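Local coordinates for protein Nrps/pks (Streptomyces albus, PDB 4OPE) that probably catalyses the chain-extending Claisen condensation of polyketide assembly, as ketosynthase domain KS7 of OzmH in an oxazolomycin "AT-less" synthase, at residues A[7-12]-A[246-251]; A[75-80]-A[569-574]; A[263-268]-A[431-436]. All blocks are in the same frame, centred on the assembly; numbering follows the deposited sequence.

Contact 1 of 3, residues A[7-12]-A[246-251]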
loop_
_atom_site.group_PDB
_atom_site.type_symbol
_atom_site.label_atom_id
_atom_site.label_comp_id
_atom_site.label_asym_id
_atom_site.label_seq_id
_atom_site.Cartn_x
_atom_site.Cartn_y
_atom_site.Cartn_z
ATOM N N ASP A 7 -1.878 21.586 15.177
ATOM C CA ASP A 7 -1.687 20.432 16.064
ATOM C C ASP A 7 -0.765 19.387 15.366
ATOM O O ASP A 7 -0.997 18.900 14.243
ATOM C CB ASP A 7 -3.015 19.819 16.530
ATOM C CG ASP A 7 -2.880 19.051 17.868
ATOM O OD1 ASP A 7 -1.741 18.881 18.370
ATOM O OD2 ASP A 7 -3.920 18.617 18.433
ATOM N N GLU A 8 0.312 19.072 16.057
ATOM C CA GLU A 8 1.364 18.307 15.473
ATOM C C GLU A 8 1.032 16.842 15.700
ATOM O O GLU A 8 0.261 16.497 16.597
ATOM C CB GLU A 8 2.691 18.680 16.139
ATOM C CG GLU A 8 2.877 20.178 16.413
ATOM C CD GLU A 8 4.252 20.492 16.987
ATOM O OE1 GLU A 8 4.458 20.193 18.192
ATOM O OE2 GLU A 8 5.118 21.024 16.228
ATOM N N ILE A 9 1.625 15.983 14.891
ATOM C CA ILE A 9 1.582 14.596 15.157
ATOM C C ILE A 9 2.804 14.249 15.954
ATOM O O ILE A 9 3.868 14.790 15.677
ATOM C CB ILE A 9 1.668 13.811 13.880
ATOM C CG1 ILE A 9 0.542 14.221 12.941
ATOM C CG2 ILE A 9 1.602 12.325 14.184
ATOM C CD1 ILE A 9 -0.815 14.087 13.552
ATOM N N VAL A 10 2.657 13.326 16.915
ATOM C CA VAL A 10 3.772 12.811 17.699
ATOM C C VAL A 10 3.762 11.299 17.759
ATOM O O VAL A 10 2.748 10.663 17.504
ATOM C CB VAL A 10 3.734 13.314 19.138
ATOM C CG1 VAL A 10 3.820 14.843 19.172
ATOM C CG2 VAL A 10 2.481 12.821 19.866
ATOM N N ILE A 11 4.922 10.746 18.066
ATOM C CA ILE A 11 5.095 9.343 18.221
ATOM C C ILE A 11 5.098 9.065 19.721
ATOM O O ILE A 11 5.907 9.600 20.475
ATOM C CB ILE A 11 6.460 8.878 17.670
ATOM C CG1 ILE A 11 6.504 8.975 16.151
ATOM C CG2 ILE A 11 6.798 7.435 18.108
ATOM C CD1 ILE A 11 7.884 8.682 15.598
ATOM N N VAL A 12 4.251 8.154 20.144
ATOM C CA VAL A 12 4.159 7.868 21.551
ATOM C C VAL A 12 4.516 6.450 21.910
ATOM O O VAL A 12 4.327 6.064 23.015
ATOM C CB VAL A 12 2.748 8.138 22.070
ATOM C CG1 VAL A 12 2.329 9.550 21.735
ATOM C CG2 VAL A 12 1.751 7.117 21.515
ATOM N N VAL A 246 5.526 2.132 15.030
ATOM C CA VAL A 246 5.409 3.231 15.927
ATOM C C VAL A 246 3.932 3.548 16.078
ATOM O O VAL A 246 3.088 3.190 15.224
ATOM C CB VAL A 246 6.122 4.481 15.376
ATOM C CG1 VAL A 246 7.618 4.267 15.296
ATOM C CG2 VAL A 246 5.603 4.874 14.009
ATOM N N LEU A 247 3.605 4.270 17.143
ATOM C CA LEU A 247 2.189 4.626 17.409
ATOM C C LEU A 247 2.076 6.120 17.402
ATOM O O LEU A 247 2.842 6.802 18.080
ATOM C CB LEU A 247 1.700 4.049 18.748
ATOM C CG LEU A 247 0.181 4.226 18.997
ATOM C CD1 LEU A 247 -0.635 3.392 18.060
ATOM C CD2 LEU A 247 -0.187 3.818 20.389
ATOM N N LEU A 248 1.116 6.608 16.631
ATOM C CA LEU A 248 0.990 8.030 16.330
ATOM C C LEU A 248 -0.298 8.653 16.879
ATOM O O LEU A 248 -1.323 7.979 17.018
ATOM C CB LEU A 248 1.044 8.215 14.825
ATOM C CG LEU A 248 2.288 7.638 14.140
ATOM C CD1 LEU A 248 2.035 7.419 12.656
ATOM C CD2 LEU A 248 3.468 8.571 14.333
ATOM N N LYS A 249 -0.225 9.941 17.177
ATOM C CA LYS A 249 -1.258 10.662 17.942
ATOM C C LYS A 249 -1.093 12.158 17.681
ATOM O O LYS A 249 0.023 12.606 17.446
ATOM C CB LYS A 249 -0.999 10.458 19.431
ATOM C CG LYS A 249 -2.157 10.037 20.306
ATOM C CD LYS A 249 -1.647 9.150 21.420
ATOM C CE LYS A 249 -2.770 8.487 22.219
ATOM N NZ LYS A 249 -2.341 7.131 22.712
ATOM N N ARG A 250 -2.171 12.930 17.756
ATOM C CA ARG A 250 -2.057 14.387 17.862
ATOM C C ARG A 250 -1.408 14.782 19.168
ATOM O O ARG A 250 -1.709 14.174 20.206
ATOM C CB ARG A 250 -3.416 15.043 17.799
ATOM C CG ARG A 250 -3.974 15.083 16.408
ATOM C CD ARG A 250 -5.247 15.865 16.400
ATOM N NE ARG A 250 -6.015 15.726 15.169
ATOM C CZ ARG A 250 -5.766 16.400 14.048
ATOM N NH1 ARG A 250 -4.724 17.241 13.962
ATOM N NH2 ARG A 250 -6.565 16.215 12.998
ATOM N N ARG A 251 -0.528 15.795 19.140
ATOM C CA ARG A 251 0.124 16.243 20.381
ATOM C C ARG A 251 -0.884 16.491 21.505
ATOM O O ARG A 251 -0.689 16.024 22.630
ATOM C CB ARG A 251 0.946 17.516 20.202
ATOM C CG ARG A 251 2.007 17.638 21.299
ATOM C CD ARG A 251 2.378 19.054 21.712
ATOM N NE ARG A 251 3.522 19.637 20.992
ATOM C CZ ARG A 251 4.819 19.340 21.189
ATOM N NH1 ARG A 251 5.730 19.988 20.461
ATOM N NH2 ARG A 251 5.226 18.399 22.073
#
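Arg251 runs alongside Glu8, both side chains heading outward together, and forms a salt bridge from NH1 to Glu8 OE1 at 2.6 Å. The N-H points poorly at the oxygen, which makes it weak as a hydrogen bond, and the guanidinium and carboxylate planes are turned 36° from each other. Arg251 CG, anti to the backbone N (chi1 -158°), lies 4.0 Å from Val10 CG1; bends at chi2 and chi3 then carry the guanidinium to Glu8. Its backbone N also binds Glu8 O, at 2.8 Å, just where helix 251-256 begins after the N-cap residue Arg250. Further along, the aliphatic part of Lys249 lies across Val12, with Lys249 CD 4.0 Å from Val12 CG2. Strands 9-17 and 242-250, antiparallel neighbours in the central mixed sheet of the thiolase-type ketosynthase fold, carry both groups, through Val10 N to Lys249 O and Val12 N to Leu247 O, each 2.8 Å long and nearly straight. On the face opposite Val10 and Lys249, Ile11 CG1 meets Leu248 CD2 at 3.6 Å, and helix 178-192 packs against Leu248 and Ile9. The chemistry therefore grades along the pair: backbone bonds and branched apolar groups fix the interior part, the Lys249 amine runs past Val12 to a long, weak ion pair with Asp259, and the salt bridge across the contact lies where the strand turns into a helix.

Contact 2 of 3, residues A[75-80]-A[569-574]; sequences SFDPMF and PFARER
A two-residue antiparallel strand pair at the periphery of the fold joins Glu573 of the C-terminal tail to Phe76, early in the ketosynthase, with an aromatic contact at its inner end. Phe76 and Glu573 form a hydrogen-bonded pair, Phe76 N to Glu573 O and Glu573 N to Phe76 O, both 2.9 Å. Beyond it the backbones no longer pair regularly and the Asp77 side chain takes over. With CG anti to its backbone N (chi1 -171°), Asp77 brings OD2 within 2.9 Å of Ala571 N in a straight bond met from above the carboxylate plane. Its other oxygen, OD1, accepts from Phe80 N at 3.3 Å, an Asx motif; one carboxylate thus both shapes the turn and grips the tail. Next to it the rings of Phe570 and Phe80 make a T-shaped stack, planes at 81° and centroids 4.8 Å apart: Phe570 presents its edge, and CE1 stands over the centre of the Phe80 ring. Asp77 OD2 lies at the same Phe570 edge, near its plane, 3.6 Å from CD1. The tail sequence around Phe570 resembles the YPF-containing end of the linker that wraps back over the ketosynthase in modular polyketide synthases, consistent with this placement. Trp103 of helix 93-108 and Tyr568 extend the aromatic cluster, while Arg572 turns away to a salt bridge with Glu463; the tail is thereby set between helices 93-108 and 458-473, with Phe76 buried against the former and against helix 85-90.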
loop_
_atom_site.group_PDB
_atom_site.type_symbol
_atom_site.label_atom_id
_atom_site.label_comp_id
_atom_site.label_asym_id
_atom_site.label_seq_id
_atom_site.Cartn_x
_atom_site.Cartn_y
_atom_site.Cartn_z
ATOM N N SER A 75 8.552 -18.990 15.040
ATOM C CA SER A 75 7.789 -18.971 16.278
ATOM C C SER A 75 6.635 -18.010 16.318
ATOM O O SER A 75 6.733 -16.871 15.918
ATOM C CB SER A 75 8.702 -18.691 17.461
ATOM O OG SER A 75 9.508 -19.837 17.632
ATOM N N PHE A 76 5.538 -18.531 16.828
ATOM C CA PHE A 76 4.305 -17.824 16.939
ATOM C C PHE A 76 3.515 -18.402 18.125
ATOM O O PHE A 76 3.776 -19.548 18.552
ATOM C CB PHE A 76 3.509 -17.983 15.644
ATOM C CG PHE A 76 2.343 -17.054 15.534
ATOM C CD1 PHE A 76 2.454 -15.725 15.902
ATOM C CD2 PHE A 76 1.142 -17.519 15.106
ATOM C CE1 PHE A 76 1.373 -14.869 15.818
ATOM C CE2 PHE A 76 0.046 -16.675 14.987
ATOM C CZ PHE A 76 0.166 -15.331 15.323
ATOM N N ASP A 77 2.589 -17.585 18.642
ATOM C CA ASP A 77 1.654 -17.932 19.706
ATOM C C ASP A 77 0.234 -17.863 19.102
ATOM O O ASP A 77 -0.519 -16.887 19.308
ATOM C CB ASP A 77 1.842 -16.947 20.863
ATOM C CG ASP A 77 1.083 -17.325 22.116
ATOM O OD1 ASP A 77 0.245 -18.236 22.026
ATOM O OD2 ASP A 77 1.340 -16.698 23.202
ATOM N N PRO A 78 -0.135 -18.906 18.345
ATOM C CA PRO A 78 -1.420 -18.887 17.611
ATOM C C PRO A 78 -2.639 -18.850 18.549
ATOM O O PRO A 78 -3.683 -18.231 18.215
ATOM C CB PRO A 78 -1.415 -20.194 16.813
ATOM C CG PRO A 78 -0.306 -21.019 17.390
ATOM C CD PRO A 78 0.664 -20.115 18.088
HETATM N N MSE A 79 -2.500 -19.511 19.700
HETATM C CA MSE A 79 -3.600 -19.613 20.650
HETATM C C MSE A 79 -3.883 -18.234 21.173
HETATM O O MSE A 79 -5.033 -17.914 21.479
HETATM C CB MSE A 79 -3.336 -20.583 21.799
HETATM C CG MSE A 79 -3.154 -22.056 21.398
HETATM SE SE MSE A 79 -4.624 -22.855 20.312
HETATM C CE MSE A 79 -3.490 -23.811 19.000
ATOM N N PHE A 80 -2.845 -17.406 21.280
ATOM C CA PHE A 80 -2.988 -16.069 21.840
ATOM C C PHE A 80 -3.817 -15.311 20.863
ATOM O O PHE A 80 -4.781 -14.636 21.231
ATOM C CB PHE A 80 -1.614 -15.376 22.087
ATOM C CG PHE A 80 -1.712 -14.008 22.698
ATOM C CD1 PHE A 80 -2.107 -12.914 21.946
ATOM C CD2 PHE A 80 -1.396 -13.811 24.021
ATOM C CE1 PHE A 80 -2.192 -11.647 22.499
ATOM C CE2 PHE A 80 -1.469 -12.547 24.591
ATOM C CZ PHE A 80 -1.873 -11.458 23.829
ATOM N N PRO A 569 5.801 -12.038 27.029
ATOM C CA PRO A 569 6.547 -13.137 26.452
ATOM C C PRO A 569 5.668 -14.180 25.756
ATOM O O PRO A 569 5.311 -15.175 26.325
ATOM C CB PRO A 569 7.266 -13.734 27.655
ATOM C CG PRO A 569 6.344 -13.494 28.796
ATOM C CD PRO A 569 5.541 -12.257 28.464
ATOM N N PHE A 570 5.371 -13.958 24.493
ATOM C CA PHE A 570 4.540 -14.868 23.736
ATOM C C PHE A 570 5.089 -16.276 23.766
ATOM O O PHE A 570 6.276 -16.495 23.921
ATOM C CB PHE A 570 4.436 -14.397 22.292
ATOM C CG PHE A 570 3.573 -13.194 22.128
ATOM C CD1 PHE A 570 2.199 -13.296 22.259
ATOM C CD2 PHE A 570 4.129 -11.963 21.896
ATOM C CE1 PHE A 570 1.390 -12.180 22.121
ATOM C CE2 PHE A 570 3.339 -10.847 21.757
ATOM C CZ PHE A 570 1.958 -10.950 21.848
ATOM N N ALA A 571 4.192 -17.229 23.602
ATOM C CA ALA A 571 4.608 -18.599 23.490
ATOM C C ALA A 571 5.331 -18.696 22.188
ATOM O O ALA A 571 4.966 -17.984 21.253
ATOM C CB ALA A 571 3.412 -19.537 23.484
ATOM N N ARG A 572 6.319 -19.589 22.127
ATOM C CA ARG A 572 7.050 -19.858 20.891
ATOM C C ARG A 572 6.793 -21.255 20.308
ATOM O O ARG A 572 7.663 -22.117 20.382
ATOM C CB ARG A 572 8.530 -19.655 21.121
ATOM C CG ARG A 572 8.853 -18.217 21.416
ATOM C CD ARG A 572 10.258 -18.064 21.911
ATOM N NE ARG A 572 10.278 -18.091 23.357
ATOM C CZ ARG A 572 11.309 -18.484 24.100
ATOM N NH1 ARG A 572 12.446 -18.909 23.538
ATOM N NH2 ARG A 572 11.190 -18.456 25.429
ATOM N N GLU A 573 5.613 -21.438 19.702
ATOM C CA GLU A 573 5.288 -22.632 18.924
ATOM C C GLU A 573 5.829 -22.452 17.510
ATOM O O GLU A 573 5.584 -21.427 16.866
ATOM C CB GLU A 573 3.774 -22.872 18.823
ATOM C CG GLU A 573 2.985 -22.783 20.132
ATOM C CD GLU A 573 3.393 -23.823 21.168
ATOM O OE1 GLU A 573 3.412 -23.494 22.390
ATOM O OE2 GLU A 573 3.690 -24.973 20.747
ATOM N N ARG A 574 6.563 -23.465 17.045
ATOM C CA ARG A 574 7.033 -23.553 15.680
ATOM C C ARG A 574 5.822 -23.600 14.742
ATOM O O ARG A 574 4.911 -24.386 14.931
ATOM C CB ARG A 574 7.921 -24.778 15.550
ATOM C CG ARG A 574 8.313 -25.100 14.136
ATOM C CD ARG A 574 9.602 -25.918 14.026
ATOM N NE ARG A 574 9.966 -26.003 12.620
ATOM C CZ ARG A 574 10.810 -25.191 12.003
ATOM N NH1 ARG A 574 11.027 -25.355 10.708
ATOM N NH2 ARG A 574 11.435 -24.216 12.660
#

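Contact 3 of 3, residues A[263-268]-A[431-436]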
loop_
_atom_site.group_PDB
_atom_site.type_symbol
_atom_site.label_atom_id
_atom_site.label_comp_id
_atom_site.label_asym_id
_atom_site.label_seq_id
_atom_site.Cartn_x
_atom_site.Cartn_y
_atom_site.Cartn_z
ATOM N N ALA A 263 8.952 11.709 20.164
ATOM C CA ALA A 263 9.413 12.610 19.123
ATOM C C ALA A 263 8.211 13.293 18.497
ATOM O O ALA A 263 7.109 12.745 18.427
ATOM C CB ALA A 263 10.185 11.847 18.052
ATOM N N VAL A 264 8.445 14.501 18.031
ATOM C CA VAL A 264 7.461 15.222 17.275
ATOM C C VAL A 264 7.816 15.028 15.831
ATOM O O VAL A 264 8.978 15.266 15.428
ATOM C CB VAL A 264 7.560 16.731 17.568
ATOM C CG1 VAL A 264 6.602 17.516 16.696
ATOM C CG2 VAL A 264 7.313 16.984 19.037
ATOM N N VAL A 265 6.819 14.635 15.045
ATOM C CA VAL A 265 6.985 14.493 13.628
ATOM C C VAL A 265 6.806 15.836 12.943
ATOM O O VAL A 265 5.695 16.223 12.623
ATOM C CB VAL A 265 5.976 13.502 13.099
ATOM C CG1 VAL A 265 6.094 13.366 11.563
ATOM C CG2 VAL A 265 6.233 12.159 13.787
ATOM N N ARG A 266 7.907 16.544 12.732
ATOM C CA ARG A 266 7.842 17.884 12.162
ATOM C C ARG A 266 7.322 17.898 10.721
ATOM O O ARG A 266 6.516 18.738 10.370
ATOM C CB ARG A 266 9.206 18.581 12.271
ATOM C CG ARG A 266 9.579 19.011 13.717
ATOM C CD ARG A 266 9.096 20.414 14.099
ATOM N NE ARG A 266 9.776 21.470 13.318
ATOM C CZ ARG A 266 10.996 21.971 13.577
ATOM N NH1 ARG A 266 11.695 21.546 14.628
ATOM N NH2 ARG A 266 11.525 22.915 12.795
ATOM N N SER A 267 7.779 16.962 9.903
ATOM C CA SER A 267 7.302 16.808 8.539
ATOM C C SER A 267 7.591 15.408 7.942
ATOM O O SER A 267 8.470 14.654 8.413
ATOM C CB SER A 267 7.919 17.876 7.624
ATOM O OG SER A 267 9.266 17.566 7.262
ATOM N N THR A 268 6.802 15.080 6.920
ATOM C CA THR A 268 7.073 13.924 6.078
ATOM C C THR A 268 6.864 14.268 4.611
ATOM O O THR A 268 6.046 15.112 4.279
ATOM C CB THR A 268 6.211 12.679 6.413
ATOM O OG1 THR A 268 4.837 12.964 6.173
ATOM C CG2 THR A 268 6.394 12.286 7.841
ATOM N N VAL A 431 11.674 11.953 6.365
ATOM C CA VAL A 431 11.015 12.455 7.572
ATOM C C VAL A 431 11.930 13.219 8.541
ATOM O O VAL A 431 13.061 12.844 8.792
ATOM C CB VAL A 431 10.204 11.351 8.303
ATOM C CG1 VAL A 431 10.994 10.094 8.465
ATOM C CG2 VAL A 431 9.760 11.799 9.679
ATOM N N ILE A 432 11.406 14.346 9.045
ATOM C CA ILE A 432 12.064 15.185 10.031
ATOM C C ILE A 432 11.413 14.990 11.399
ATOM O O ILE A 432 10.188 15.162 11.542
ATOM C CB ILE A 432 11.904 16.670 9.688
ATOM C CG1 ILE A 432 12.148 16.954 8.198
ATOM C CG2 ILE A 432 12.879 17.492 10.473
ATOM C CD1 ILE A 432 13.588 16.969 7.748
ATOM N N LEU A 433 12.226 14.638 12.395
ATOM C CA LEU A 433 11.761 14.483 13.771
ATOM C C LEU A 433 12.397 15.468 14.753
ATOM O O LEU A 433 13.494 15.996 14.538
ATOM C CB LEU A 433 12.041 13.075 14.256
ATOM C CG LEU A 433 11.417 11.977 13.411
ATOM C CD1 LEU A 433 11.722 10.632 14.020
ATOM C CD2 LEU A 433 9.912 12.109 13.301
ATOM N N GLU A 434 11.694 15.731 15.843
ATOM C CA GLU A 434 12.216 16.599 16.878
ATOM C C GLU A 434 11.999 15.909 18.191
ATOM O O GLU A 434 10.930 15.366 18.456
ATOM C CB GLU A 434 11.501 17.947 16.841
ATOM C CG GLU A 434 12.069 19.015 17.757
ATOM C CD GLU A 434 11.301 20.338 17.680
ATOM O OE1 GLU A 434 11.941 21.408 17.736
ATOM O OE2 GLU A 434 10.059 20.331 17.555
ATOM N N GLU A 435 13.047 15.923 18.998
ATOM C CA GLU A 435 13.032 15.456 20.375
ATOM C C GLU A 435 11.956 16.182 21.150
ATOM O O GLU A 435 11.666 17.328 20.829
ATOM C CB GLU A 435 14.381 15.783 20.984
ATOM C CG GLU A 435 14.548 15.441 22.439
ATOM C CD GLU A 435 15.856 15.961 23.010
ATOM O OE1 GLU A 435 16.426 16.923 22.431
ATOM O OE2 GLU A 435 16.299 15.419 24.072
ATOM N N SER A 436 11.364 15.527 22.159
ATOM C CA SER A 436 10.336 16.122 23.001
ATOM C C SER A 436 10.849 16.411 24.407
ATOM O O SER A 436 11.422 15.517 25.058
ATOM C CB SER A 436 9.190 15.151 23.151
ATOM O OG SER A 436 9.540 14.138 24.091
#
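Ile432 O faces two successive amides, Arg266 N at 2.9 Å and Ser267 N at 3.4 Å, both weak as hydrogen bonds. This is a classic beta bulge: the extra residue, Arg266, has a helical backbone (phi -65°, psi -43°) and shifts the register by one. Regular pairing resumes on each side, with Val264 N to Glu434 O at 2.7 Å before it and Ile432 N to Ser267 O at 3.0 Å after it. The bulge turns the Arg266 side chain toward the partner strand. Its chain, bent at chi2 and chi3, slants over Glu434 and places NH1 3.1 Å from Glu434 OE1 in a salt bridge, the two flat groups 52° apart, while Arg266 CG rests 3.8 Å from Glu434 CB. On the other face Val265 runs alongside Leu433, CG2 to CD2 at 3.7 Å, and Thr268 CG2 packs on Val431 CG2 at 3.9 Å. In the thiolase fold, whose two halves repeat one strand order, these are the first and last strands of the C-terminal half, neighbours in the central sheet. Helix 356-370 covers Leu433 and Ala263, and helix 284-298 lies against Ser267 and Ile432. The latter helix also positions polar groups, Ser267 OG binding Ala294 O and Arg266 NH2 binding Ala298 O at the helix's C-terminal end, where the carbonyl would favour the positive guanidinium, whereas Thr268 OG1 is bound to His184 ND1, from helix 178-192 of the N-terminal half.

In the fold
Contacts 1 and 3 are buried pairings in one mixed sheet, their centres about 9 Å apart, and occupy equivalent places in the two halves of the thiolase fold. They join where strand 9-17 neighbours strand 263-272, with probable hydrogen bonds from Ile11 N to Ala263 O and from Val265 N to Ile9 O, both 3.0 Å. Each combines apolar sheet packing with an arginine-glutamate salt bridge at a partly exposed margin, but only contact 3 contains a bulge. Contact 2 lies about 30 Å from contact 1, centre to centre, and is more peripheral: a short strand pair, a carboxylate-to-backbone bond and stacked aromatic rings attach the tail outside that sheet.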